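Local coordinates for levoglucosan dehydrogenase (Pseudarthrobacter phenanthrenivorans, PDB 6A3F), which catalyses the NAD(+)-dependent oxidation of levoglucosan to 3-dehydrolevoglucosan, working as a homotetramer of the Gfo/Idh/MocA family, at residues L175-T180 / I295-H300; D184-P189 / P237-Q242; A230-W235 / E395-E400; D266-M271 / V282-N287. All blocks are in the same frame, centred on the assembly; numbering follows the deposited sequence.

Contact 1 (L175-T180 / I295-H300); sequences LSFRGT and ITFEIH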
loop_
_atom_site.group_PDB
_atom_site.type_symbol
_atom_site.label_atom_id
_atom_site.label_comp_id
_atom_site.label_asym_id
_atom_site.label_seq_id
_atom_site.Cartn_x
_atom_site.Cartn_y
_atom_site.Cartn_z
ATOM N N LEU B 175 10.799 1.484 -23.095
ATOM C CA LEU B 175 10.014 2.367 -23.933
ATOM C C LEU B 175 9.824 3.735 -23.262
ATOM O O LEU B 175 9.886 4.768 -23.941
ATOM C CB LEU B 175 8.658 1.739 -24.190
ATOM C CG LEU B 175 8.698 0.320 -24.711
ATOM C CD1 LEU B 175 7.283 -0.184 -24.908
ATOM C CD2 LEU B 175 9.568 0.246 -25.974
ATOM N N SER B 176 9.488 3.731 -21.953
ATOM C CA SER B 176 8.974 4.919 -21.316
ATOM C C SER B 176 9.448 4.950 -19.851
ATOM O O SER B 176 9.531 3.927 -19.160
ATOM C CB SER B 176 7.466 4.973 -21.456
ATOM O OG SER B 176 6.948 6.281 -21.265
ATOM N N PHE B 177 9.825 6.168 -19.401
ATOM C CA PHE B 177 10.313 6.437 -18.058
ATOM C C PHE B 177 9.548 7.628 -17.478
ATOM O O PHE B 177 9.330 8.644 -18.143
ATOM C CB PHE B 177 11.828 6.735 -18.071
ATOM C CG PHE B 177 12.428 7.257 -16.777
ATOM C CD1 PHE B 177 12.342 8.597 -16.436
ATOM C CD2 PHE B 177 13.032 6.401 -15.867
ATOM C CE1 PHE B 177 12.853 9.055 -15.230
ATOM C CE2 PHE B 177 13.591 6.871 -14.694
ATOM C CZ PHE B 177 13.484 8.199 -14.362
ATOM N N ARG B 178 9.154 7.480 -16.215
ATOM C CA ARG B 178 8.503 8.541 -15.419
ATOM C C ARG B 178 9.337 8.639 -14.150
ATOM O O ARG B 178 9.487 7.625 -13.468
ATOM C CB ARG B 178 7.013 8.241 -15.141
ATOM C CG ARG B 178 6.344 9.178 -14.124
ATOM C CD ARG B 178 6.416 10.657 -14.570
ATOM N NE ARG B 178 5.647 11.534 -13.696
ATOM C CZ ARG B 178 5.464 12.832 -13.851
ATOM N NH1 ARG B 178 5.968 13.463 -14.910
ATOM N NH2 ARG B 178 4.791 13.473 -12.905
ATOM N N GLY B 179 9.848 9.813 -13.809
ATOM C CA GLY B 179 10.552 9.945 -12.535
ATOM C C GLY B 179 10.144 11.204 -11.804
ATOM O O GLY B 179 9.892 12.255 -12.433
ATOM N N THR B 180 10.006 11.094 -10.464
ATOM C CA THR B 180 9.574 12.274 -9.711
ATOM C C THR B 180 10.405 12.411 -8.437
ATOM O O THR B 180 10.990 11.465 -7.937
ATOM C CB THR B 180 8.091 12.298 -9.357
ATOM O OG1 THR B 180 7.810 11.354 -8.322
ATOM C CG2 THR B 180 7.180 12.183 -10.563
ATOM N N ILE B 295 10.980 10.188 -3.896
ATOM C CA ILE B 295 11.739 9.924 -5.114
ATOM C C ILE B 295 11.160 8.674 -5.767
ATOM O O ILE B 295 11.139 7.604 -5.126
ATOM C CB ILE B 295 13.224 9.717 -4.854
ATOM C CG1 ILE B 295 13.762 10.677 -3.786
ATOM C CG2 ILE B 295 13.982 9.788 -6.184
ATOM C CD1 ILE B 295 15.182 10.406 -3.396
ATOM N N THR B 296 10.629 8.798 -6.969
ATOM C CA THR B 296 9.967 7.638 -7.621
ATOM C C THR B 296 10.464 7.462 -9.046
ATOM O O THR B 296 10.950 8.443 -9.712
ATOM C CB THR B 296 8.443 7.799 -7.661
ATOM O OG1 THR B 296 8.106 8.795 -8.635
ATOM C CG2 THR B 296 7.908 8.190 -6.293
ATOM N N PHE B 297 10.346 6.223 -9.534
ATOM C CA PHE B 297 10.369 6.086 -10.988
ATOM C C PHE B 297 9.461 4.928 -11.348
ATOM O O PHE B 297 9.202 4.029 -10.499
ATOM C CB PHE B 297 11.796 5.898 -11.519
ATOM C CG PHE B 297 12.564 4.729 -10.961
ATOM C CD1 PHE B 297 12.335 3.430 -11.422
ATOM C CD2 PHE B 297 13.598 4.946 -10.054
ATOM C CE1 PHE B 297 13.084 2.371 -10.925
ATOM C CE2 PHE B 297 14.367 3.882 -9.600
ATOM C CZ PHE B 297 14.093 2.602 -10.026
ATOM N N GLU B 298 8.971 4.992 -12.574
ATOM C CA GLU B 298 8.218 3.915 -13.150
ATOM C C GLU B 298 8.749 3.740 -14.564
ATOM O O GLU B 298 8.751 4.701 -15.309
ATOM C CB GLU B 298 6.724 4.207 -13.192
ATOM C CG GLU B 298 5.890 3.144 -13.909
ATOM C CD GLU B 298 4.419 3.008 -13.495
ATOM O OE1 GLU B 298 4.012 3.595 -12.448
ATOM O OE2 GLU B 298 3.671 2.244 -14.161
ATOM N N ILE B 299 9.200 2.541 -14.848
ATOM C CA ILE B 299 9.760 2.214 -16.140
ATOM C C ILE B 299 8.896 1.169 -16.827
ATOM O O ILE B 299 8.590 0.126 -16.229
ATOM C CB ILE B 299 11.210 1.748 -16.029
ATOM C CG1 ILE B 299 12.126 2.839 -15.457
ATOM C CG2 ILE B 299 11.677 1.266 -17.395
ATOM C CD1 ILE B 299 13.488 2.343 -15.036
ATOM N N HIS B 300 8.509 1.435 -18.085
ATOM C CA HIS B 300 7.744 0.432 -18.900
ATOM C C HIS B 300 8.678 -0.127 -19.980
ATOM O O HIS B 300 9.168 0.634 -20.825
ATOM C CB HIS B 300 6.487 1.018 -19.501
ATOM C CG HIS B 300 5.581 1.665 -18.502
ATOM N ND1 HIS B 300 4.840 2.789 -18.783
ATOM C CD2 HIS B 300 5.306 1.339 -17.231
ATOM C CE1 HIS B 300 4.134 3.117 -17.700
ATOM N NE2 HIS B 300 4.397 2.253 -16.746
HETATM O O HOH W 1 7.277 7.819 -10.846
#
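Thr180 and Thr296 meet hydroxyl to hydroxyl, OG1 to OG1 at 2.6 Å, where strands 174-182 and 294-301 run antiparallel in the large mixed sheet of the C-terminal domain. Both threonines place OG1 between the backbone N and the carbonyl carbon (chi1 73° in each), turning the two oxygens toward one another; a water 2.6 Å from Thr296 OG1 extends this polar end. Main-chain bonds pair Thr180 with Thr296, Arg178 with Glu298 and Ser176 with His300. At the last pair Leu175 N also reaches His300 O (2.9 Å) while the bond from Ser176 N to the same oxygen is weak, a classic beta bulge.

On the face of Phe177, Phe297 and Ile299 the Phe177 ring crosses its neighbours at a slant, CD2 against Ile299 CG1 (3.7 Å) and CE2 against Phe297 CB. Phe177 CE1 lies 3.7 Å from Gly179 CA. Helices 157-167 and 206-221 cover this apolar face, whereas the face of Ser176 and Glu298 meets the second subunit: Glu298 OE1 forms a salt bridge with Arg291 of that subunit. The other oxygen, Glu298 OE2, takes a nearly straight bond from His300 NE2 (2.7 Å, 168°), and this oxygen lies in the plane of the imidazole.

Contact 2 (D184-P189 / P237-Q242); sequences DWSADP and PERPLQ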
loop_
_atom_site.group_PDB
_atom_site.type_symbol
_atom_site.label_atom_id
_atom_site.label_comp_id
_atom_site.label_asym_id
_atom_site.label_seq_id
_atom_site.Cartn_x
_atom_site.Cartn_y
_atom_site.Cartn_z
ATOM N N ASP B 184 7.814 18.703 0.456
ATOM C CA ASP B 184 6.960 19.776 1.037
ATOM C C ASP B 184 7.689 20.572 2.096
ATOM O O ASP B 184 7.016 21.375 2.787
ATOM C CB ASP B 184 5.645 19.254 1.530
ATOM C CG ASP B 184 5.768 18.406 2.747
ATOM O OD1 ASP B 184 6.898 18.267 3.256
ATOM O OD2 ASP B 184 4.731 17.852 3.103
ATOM N N TRP B 185 9.016 20.420 2.223
ATOM C CA TRP B 185 9.666 21.032 3.403
ATOM C C TRP B 185 9.572 22.569 3.311
ATOM O O TRP B 185 9.616 23.213 4.338
ATOM C CB TRP B 185 11.121 20.601 3.577
ATOM C CG TRP B 185 12.008 20.940 2.420
ATOM C CD1 TRP B 185 12.282 20.154 1.331
ATOM C CD2 TRP B 185 12.799 22.125 2.269
ATOM N NE1 TRP B 185 13.121 20.808 0.483
ATOM C CE2 TRP B 185 13.441 22.022 1.015
ATOM C CE3 TRP B 185 12.935 23.311 3.006
ATOM C CZ2 TRP B 185 14.295 23.008 0.540
ATOM C CZ3 TRP B 185 13.778 24.293 2.535
ATOM C CH2 TRP B 185 14.456 24.136 1.318
ATOM N N SER B 186 9.508 23.129 2.118
ATOM C CA SER B 186 9.424 24.633 2.006
ATOM C C SER B 186 8.015 25.087 1.608
ATOM O O SER B 186 7.793 26.215 1.129
ATOM C CB SER B 186 10.476 25.155 1.057
ATOM O OG SER B 186 10.296 24.632 -0.249
ATOM N N ALA B 187 7.007 24.247 1.786
ATOM C CA ALA B 187 5.688 24.566 1.237
ATOM C C ALA B 187 4.972 25.638 2.077
ATOM O O ALA B 187 3.943 26.129 1.667
ATOM C CB ALA B 187 4.836 23.330 1.167
ATOM N N ASP B 188 5.470 25.943 3.248
ATOM C CA ASP B 188 4.968 27.082 4.045
ATOM C C ASP B 188 5.732 28.376 3.594
ATOM O O ASP B 188 6.931 28.457 3.670
ATOM C CB ASP B 188 5.212 26.785 5.512
ATOM C CG ASP B 188 4.626 27.842 6.470
ATOM O OD1 ASP B 188 4.274 28.954 6.053
ATOM O OD2 ASP B 188 4.534 27.526 7.669
ATOM N N PRO B 189 4.998 29.401 3.162
ATOM C CA PRO B 189 5.626 30.680 2.734
ATOM C C PRO B 189 6.474 31.360 3.831
ATOM O O PRO B 189 7.364 32.181 3.505
ATOM C CB PRO B 189 4.435 31.568 2.343
ATOM C CG PRO B 189 3.291 30.628 2.150
ATOM C CD PRO B 189 3.539 29.490 3.128
ATOM N N PRO B 237 6.787 33.226 -4.142
ATOM C CA PRO B 237 7.734 34.075 -4.830
ATOM C C PRO B 237 8.508 35.024 -3.899
ATOM O O PRO B 237 9.387 35.702 -4.356
ATOM C CB PRO B 237 6.845 34.891 -5.776
ATOM C CG PRO B 237 5.547 34.968 -5.037
ATOM C CD PRO B 237 5.401 33.589 -4.427
ATOM N N GLU B 238 8.154 35.013 -2.629
ATOM C CA GLU B 238 8.760 35.873 -1.634
ATOM C C GLU B 238 8.882 35.098 -0.320
ATOM O O GLU B 238 7.936 34.473 0.120
ATOM C CB GLU B 238 7.826 37.089 -1.536
ATOM C CG GLU B 238 8.008 38.012 -0.384
ATOM C CD GLU B 238 7.172 39.255 -0.644
ATOM O OE1 GLU B 238 6.084 39.354 -0.068
ATOM O OE2 GLU B 238 7.585 40.047 -1.507
ATOM N N ARG B 239 9.992 35.253 0.364
ATOM C CA ARG B 239 10.103 34.665 1.718
ATOM C C ARG B 239 10.796 35.638 2.683
ATOM O O ARG B 239 11.570 36.523 2.280
ATOM C CB ARG B 239 10.922 33.375 1.702
ATOM C CG ARG B 239 10.234 32.213 0.991
ATOM C CD ARG B 239 11.176 31.035 0.775
ATOM N NE ARG B 239 10.485 29.936 0.088
ATOM C CZ ARG B 239 9.547 29.140 0.622
ATOM N NH1 ARG B 239 9.183 29.264 1.890
ATOM N NH2 ARG B 239 8.959 28.218 -0.147
ATOM N N PRO B 240 10.537 35.434 3.964
ATOM C CA PRO B 240 11.182 36.280 4.965
ATOM C C PRO B 240 12.648 35.925 5.164
ATOM O O PRO B 240 12.977 34.762 5.299
ATOM C CB PRO B 240 10.454 35.969 6.287
ATOM C CG PRO B 240 9.846 34.601 6.054
ATOM C CD PRO B 240 9.509 34.593 4.574
ATOM N N LEU B 241 13.521 36.927 5.273
ATOM C CA LEU B 241 14.853 36.645 5.704
ATOM C C LEU B 241 14.803 36.250 7.191
ATOM O O LEU B 241 13.890 36.645 7.901
ATOM C CB LEU B 241 15.718 37.892 5.450
ATOM C CG LEU B 241 16.059 38.181 3.988
ATOM C CD1 LEU B 241 16.474 39.647 3.786
ATOM C CD2 LEU B 241 17.173 37.264 3.466
ATOM N N GLN B 242 15.769 35.448 7.642
ATOM C CA GLN B 242 16.005 35.181 9.096
ATOM C C GLN B 242 16.903 36.289 9.660
ATOM O O GLN B 242 18.062 36.370 9.266
ATOM C CB GLN B 242 16.720 33.849 9.332
ATOM C CG GLN B 242 15.847 32.638 9.041
ATOM C CD GLN B 242 16.545 31.312 9.271
ATOM O OE1 GLN B 242 17.480 30.929 8.565
ATOM N NE2 GLN B 242 16.085 30.597 10.282
HETATM O O HOH W 2 6.601 34.847 3.076
#
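Arg239 spans from the two-stranded antiparallel sheet of 238-242 and 256-261 to the loop 184-189, whose residues Asp184 to Ala187 form a type I beta turn. Two charged hydrogen bonds carry the contact, both to backbone carbonyls. NH2 gives the shorter, 2.6 Å to Ser186 O, arriving in the carbonyl plane on a lone pair. NH1 binds Asp188 O at 3.0 Å; here the oxygen sits at the guanidinium edge, in its plane, although the donor is tilted 31° from the carbonyl plane. NH1 also bonds Ser191 O, so three loop carbonyls fix the rotation of the group. The arginine chain is extended from CG to NE, which gives it the length to cross to the loop.

A water bridges the two backbones directly, donating to Pro189 O (2.8 Å) and to Glu238 O.

Phe197 supplies a cation-pi partner for the guanidinium. The side chain of Ser186 is about 7 Å (nearest atoms) from that of Gln183, which binds levoglucosan.

The remaining approaches are simple packing. Ser186 CB rests 3.6 Å from Arg239 NH2, and Pro240 CD lies against Pro189 O at 3.4 Å.

Contact 3 (A230-W235 / E395-E400); sequences AVLSTW and ESAAKE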
loop_
_atom_site.group_PDB
_atom_site.type_symbol
_atom_site.label_atom_id
_atom_site.label_comp_id
_atom_site.label_asym_id
_atom_site.label_seq_id
_atom_site.Cartn_x
_atom_site.Cartn_y
_atom_site.Cartn_z
ATOM N N ALA B 230 10.362 21.816 -21.269
ATOM C CA ALA B 230 10.135 21.982 -19.834
ATOM C C ALA B 230 9.256 23.185 -19.507
ATOM O O ALA B 230 9.079 24.111 -20.285
ATOM C CB ALA B 230 11.437 22.103 -19.082
ATOM N N VAL B 231 8.767 23.159 -18.264
ATOM C CA VAL B 231 8.102 24.281 -17.641
ATOM C C VAL B 231 8.653 24.421 -16.224
ATOM O O VAL B 231 8.622 23.455 -15.468
ATOM C CB VAL B 231 6.565 24.132 -17.599
ATOM C CG1 VAL B 231 5.906 25.280 -16.816
ATOM C CG2 VAL B 231 5.957 23.996 -18.988
ATOM N N LEU B 232 9.081 25.641 -15.845
ATOM C CA LEU B 232 9.474 25.936 -14.469
ATOM C C LEU B 232 8.427 26.821 -13.802
ATOM O O LEU B 232 7.934 27.761 -14.406
ATOM C CB LEU B 232 10.820 26.659 -14.476
ATOM C CG LEU B 232 11.978 25.896 -15.085
ATOM C CD1 LEU B 232 13.142 26.851 -15.317
ATOM C CD2 LEU B 232 12.411 24.744 -14.195
ATOM N N SER B 233 8.140 26.554 -12.544
ATOM C CA SER B 233 7.161 27.275 -11.828
ATOM C C SER B 233 7.736 27.714 -10.485
ATOM O O SER B 233 8.535 26.982 -9.859
ATOM C CB SER B 233 5.914 26.457 -11.638
ATOM O OG SER B 233 5.403 25.984 -12.876
ATOM N N THR B 234 7.353 28.930 -10.069
ATOM C CA THR B 234 7.647 29.431 -8.731
ATOM C C THR B 234 6.319 29.743 -8.066
ATOM O O THR B 234 5.504 30.534 -8.604
ATOM C CB THR B 234 8.571 30.652 -8.748
ATOM O OG1 THR B 234 9.777 30.269 -9.396
ATOM C CG2 THR B 234 8.868 31.172 -7.357
ATOM N N TRP B 235 6.039 29.051 -6.960
ATOM C CA TRP B 235 4.757 29.134 -6.288
ATOM C C TRP B 235 4.782 30.059 -5.063
ATOM O O TRP B 235 3.727 30.513 -4.659
ATOM C CB TRP B 235 4.345 27.744 -5.813
ATOM C CG TRP B 235 4.239 26.729 -6.899
ATOM C CD1 TRP B 235 4.839 25.505 -6.936
ATOM C CD2 TRP B 235 3.361 26.792 -8.032
ATOM N NE1 TRP B 235 4.430 24.819 -8.052
ATOM C CE2 TRP B 235 3.553 25.584 -8.755
ATOM C CE3 TRP B 235 2.509 27.773 -8.560
ATOM C CZ2 TRP B 235 2.881 25.302 -9.940
ATOM C CZ3 TRP B 235 1.849 27.487 -9.742
ATOM C CH2 TRP B 235 2.038 26.274 -10.415
ATOM N N GLU B 395 16.706 26.696 -20.597
ATOM C CA GLU B 395 16.546 27.312 -21.928
ATOM C C GLU B 395 15.224 26.872 -22.587
ATOM O O GLU B 395 14.450 27.687 -23.145
ATOM C CB GLU B 395 17.718 26.873 -22.778
ATOM C CG GLU B 395 17.705 27.499 -24.157
ATOM C CD GLU B 395 18.756 26.970 -25.099
ATOM O OE1 GLU B 395 19.704 26.306 -24.637
ATOM O OE2 GLU B 395 18.624 27.234 -26.305
ATOM N N SER B 396 14.941 25.565 -22.540
ATOM C CA SER B 396 13.664 25.073 -23.046
ATOM C C SER B 396 12.464 25.800 -22.420
ATOM O O SER B 396 11.470 26.158 -23.118
ATOM C CB SER B 396 13.507 23.578 -22.838
ATOM O OG SER B 396 12.133 23.270 -22.946
ATOM N N ALA B 397 12.482 25.940 -21.086
ATOM C CA ALA B 397 11.383 26.575 -20.379
ATOM C C ALA B 397 11.230 28.047 -20.817
ATOM O O ALA B 397 10.099 28.546 -20.920
ATOM C CB ALA B 397 11.564 26.484 -18.884
ATOM N N ALA B 398 12.354 28.704 -21.004
ATOM C CA ALA B 398 12.330 30.138 -21.375
ATOM C C ALA B 398 11.789 30.305 -22.798
ATOM O O ALA B 398 11.007 31.218 -23.035
ATOM C CB ALA B 398 13.713 30.721 -21.265
ATOM N N LYS B 399 12.243 29.460 -23.711
ATOM C CA LYS B 399 11.880 29.564 -25.139
ATOM C C LYS B 399 10.609 28.803 -25.468
ATOM O O LYS B 399 10.182 28.894 -26.582
ATOM C CB LYS B 399 12.995 29.020 -26.016
ATOM C CG LYS B 399 14.169 29.965 -26.029
ATOM C CD LYS B 399 15.324 29.444 -26.782
ATOM C CE LYS B 399 16.457 30.445 -26.749
ATOM N NZ LYS B 399 17.654 29.870 -27.387
ATOM N N GLU B 400 10.070 28.054 -24.507
ATOM C CA GLU B 400 8.912 27.218 -24.683
ATOM C C GLU B 400 9.100 26.299 -25.878
ATOM O O GLU B 400 8.185 26.091 -26.663
ATOM C CB GLU B 400 7.661 28.076 -24.771
ATOM C CG GLU B 400 7.493 28.932 -23.540
ATOM C CD GLU B 400 6.204 29.732 -23.510
ATOM O OE1 GLU B 400 5.388 29.565 -24.421
ATOM O OE2 GLU B 400 6.014 30.506 -22.557
HETATM O O HOH W 3 7.859 26.833 -20.372
#
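Ala230 meets Ser396 and Ala397 where strand 225-233, near one end of the large C-terminal-domain sheet, is crossed by the last turn of helix 380-399. The axes of the segments 230-233 and 395-399 approach to 6.5 Å and are almost perpendicular, at 86°. Ala230 opens the contact: its N donates to Ser396 OG (2.8 Å), a rather bent bond with an angle of 140° at the hydrogen. The serine hydroxyl is swung anti to its own backbone N (chi1 161°), and it has a second partner in Ser401 O, so this one oxygen links the strand to the chain just past the helix.

The carbonyl of Ala230 faces the helix as well. Ala397 CA approaches Ala230 O at 3.4 Å in a CH...O contact, and a water donates both to this oxygen and to Ala397 O (2.9 Å), tying strand and helix backbones together. The methyl of Ala397 points at the strand, with CB 3.7 Å from Ala230 O.

Val231 points away from the helix and packs on Met269 of the adjoining strand and Trp402 of the second subunit. Leu232, the last residue along the strand to touch, sends its branch back to the helix, and it also packs on Val268. Its CG and CD1 both lie against one carbon: Leu232 CG is 3.9 Å from Ala397 CB.

Contact 4 (D266-M271 / V282-N287); sequences DEVMTM and VEATRN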
loop_
_atom_site.group_PDB
_atom_site.type_symbol
_atom_site.label_atom_id
_atom_site.label_comp_id
_atom_site.label_asym_id
_atom_site.label_seq_id
_atom_site.Cartn_x
_atom_site.Cartn_y
_atom_site.Cartn_z
ATOM N N ASP B 266 10.387 26.586 -7.857
ATOM C CA ASP B 266 9.855 25.671 -6.825
ATOM C C ASP B 266 9.510 24.284 -7.433
ATOM O O ASP B 266 9.428 23.278 -6.707
ATOM C CB ASP B 266 8.585 26.218 -6.194
ATOM C CG ASP B 266 8.861 27.374 -5.209
ATOM O OD1 ASP B 266 9.947 27.422 -4.564
ATOM O OD2 ASP B 266 7.922 28.215 -5.140
ATOM N N GLU B 267 9.396 24.246 -8.758
ATOM C CA GLU B 267 8.846 23.088 -9.452
ATOM C C GLU B 267 9.325 23.074 -10.898
ATOM O O GLU B 267 9.398 24.149 -11.534
ATOM C CB GLU B 267 7.323 23.116 -9.399
ATOM C CG GLU B 267 6.665 21.897 -10.045
ATOM C CD GLU B 267 5.207 21.688 -9.665
ATOM O OE1 GLU B 267 4.839 22.078 -8.574
ATOM O OE2 GLU B 267 4.430 21.138 -10.485
ATOM N N VAL B 268 9.683 21.861 -11.375
ATOM C CA VAL B 268 10.071 21.661 -12.730
ATOM C C VAL B 268 9.312 20.445 -13.270
ATOM O O VAL B 268 9.208 19.433 -12.594
ATOM C CB VAL B 268 11.592 21.482 -12.882
ATOM C CG1 VAL B 268 12.153 20.350 -12.037
ATOM C CG2 VAL B 268 11.985 21.291 -14.342
ATOM N N MET B 269 8.727 20.567 -14.454
ATOM C CA MET B 269 8.393 19.358 -15.197
ATOM C C MET B 269 9.026 19.418 -16.583
ATOM O O MET B 269 9.113 20.490 -17.193
ATOM C CB MET B 269 6.879 19.128 -15.283
ATOM C CG MET B 269 6.097 20.075 -16.142
ATOM S SD MET B 269 4.279 19.787 -16.176
ATOM C CE MET B 269 3.737 21.387 -16.779
ATOM N N THR B 270 9.487 18.268 -17.059
ATOM C CA THR B 270 10.115 18.233 -18.371
ATOM C C THR B 270 9.744 16.918 -19.043
ATOM O O THR B 270 9.814 15.851 -18.380
ATOM C CB THR B 270 11.629 18.429 -18.275
ATOM O OG1 THR B 270 12.134 18.546 -19.614
ATOM C CG2 THR B 270 12.353 17.312 -17.548
ATOM N N MET B 271 9.409 16.997 -20.343
ATOM C CA MET B 271 9.366 15.805 -21.172
ATOM C C MET B 271 10.774 15.539 -21.718
ATOM O O MET B 271 11.648 16.428 -21.752
ATOM C CB MET B 271 8.355 15.931 -22.304
ATOM C CG MET B 271 6.945 16.324 -21.872
ATOM S SD MET B 271 5.681 16.171 -23.172
ATOM C CE MET B 271 6.049 17.626 -24.166
ATOM N N VAL B 282 10.201 13.899 -16.179
ATOM C CA VAL B 282 10.693 14.117 -14.818
ATOM C C VAL B 282 9.929 15.308 -14.216
ATOM O O VAL B 282 9.708 16.343 -14.891
ATOM C CB VAL B 282 12.219 14.342 -14.780
ATOM C CG1 VAL B 282 12.653 14.962 -13.448
ATOM C CG2 VAL B 282 12.991 13.068 -15.058
ATOM N N GLU B 283 9.455 15.154 -12.980
ATOM C CA GLU B 283 8.767 16.234 -12.290
ATOM C C GLU B 283 9.358 16.307 -10.899
ATOM O O GLU B 283 9.465 15.243 -10.208
ATOM C CB GLU B 283 7.255 15.999 -12.218
ATOM C CG GLU B 283 6.460 17.057 -11.501
ATOM C CD GLU B 283 4.956 16.861 -11.638
ATOM O OE1 GLU B 283 4.482 16.334 -12.729
ATOM O OE2 GLU B 283 4.263 17.211 -10.654
ATOM N N ALA B 284 9.658 17.515 -10.456
ATOM C CA ALA B 284 10.138 17.704 -9.064
ATOM C C ALA B 284 9.491 18.968 -8.490
ATOM O O ALA B 284 9.234 19.924 -9.233
ATOM C CB ALA B 284 11.652 17.710 -9.004
ATOM N N THR B 285 9.206 18.960 -7.182
ATOM C CA THR B 285 8.609 20.100 -6.523
ATOM C C THR B 285 9.001 20.110 -5.039
ATOM O O THR B 285 9.247 19.065 -4.414
ATOM C CB THR B 285 7.083 20.103 -6.710
ATOM O OG1 THR B 285 6.588 21.378 -6.304
ATOM C CG2 THR B 285 6.389 19.001 -5.928
ATOM N N ARG B 286 8.994 21.330 -4.491
ATOM C CA ARG B 286 9.087 21.593 -3.079
ATOM C C ARG B 286 7.705 21.903 -2.483
ATOM O O ARG B 286 7.618 22.199 -1.273
ATOM C CB ARG B 286 10.035 22.778 -2.880
ATOM C CG ARG B 286 11.471 22.494 -3.235
ATOM C CD ARG B 286 12.405 23.703 -3.061
ATOM N NE ARG B 286 13.779 23.286 -3.180
ATOM C CZ ARG B 286 14.815 24.099 -3.366
ATOM N NH1 ARG B 286 14.629 25.383 -3.652
ATOM N NH2 ARG B 286 16.044 23.629 -3.254
ATOM N N ASN B 287 6.621 21.792 -3.255
ATOM C CA ASN B 287 5.311 22.318 -2.866
ATOM C C ASN B 287 4.225 21.254 -3.020
ATOM O O ASN B 287 3.186 21.513 -3.609
ATOM C CB ASN B 287 4.949 23.582 -3.666
ATOM C CG ASN B 287 5.918 24.700 -3.393
ATOM O OD1 ASN B 287 7.073 24.634 -3.828
ATOM N ND2 ASN B 287 5.501 25.672 -2.579
HETATM O O HOH W 4 8.810 26.073 -2.134
HETATM O O HOH W 5 12.425 26.851 -4.922
HETATM O O HOH W 6 3.054 21.159 -6.778
#
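Glu267 and Glu283 set their carboxylates nearly parallel, the planes 8° apart, across the beta hairpin of strands 267-274 and 279-285. Their OE2 atoms stand 3.9 Å from each other. This like-charge proximity is probably relieved by partners beyond the hairpin: Glu283 OE1 forms a salt bridge with Arg178, and Glu267 OE2 is hydrogen-bonded to Ser176 of the second subunit. Thr285 OG1 donates to Glu267 OE1 (2.9 Å) from above the carboxylate plane, 40° out of it, and Trp235 NE1 and a water bind the same oxygen. With CG anti to the backbone N and an extended chain, Glu267 runs alongside Thr285 and points the same way.

The second pair of flat groups is Asp266 and Asn287, whose carboxylate and amide planes are 43° apart. Asn287 OD1 comes up to Asp266 CB at 3.2 Å, while Asp266 OD2 turns to the backbone N atoms of Trp235 and Ile236. From Asp266 OD1 a water leads to Arg286 NH1; Arg286 NH2 in turn makes a salt bridge with Asp209, a levoglucosan-binding residue.

Antiparallel main-chain bonds hold Val268 to Ala284 and Thr270 to Val282, and Arg286 N continues the ladder to Asp266 O at 3.0 Å. On the face opposite the glutamates, Val268 CG1 packs on Ala284 CB, against helix 206-221. Beyond the strand end the chain closes an ST turn, in which Asn287 N donates to Thr285 OG1 at 3.1 Å.

Contacts 1, 3 and 4 lie on one mixed sheet, and all three touch the second subunit. Contact 4 sits between the other two: its centre is 14 Å from that of contact 1, joined by a probable hydrogen bond between Gly179 O and Glu283 N (3.0 Å), and 10 Å from that of contact 3, where Ser233 O accepts from Asp266 N. Contact 2 stands off the sheet, 17 Å from contact 4 between centres, yet Ser186 OG packs on Arg286 CB at 3.2 Å. Contacts 1 and 4 border the active site: the side chain of Ile295 is about 4 Å (nearest atoms) from that of Tyr153, which binds levoglucosan, and that of Arg286 about 4 Å from that of NADH-binding Arg196.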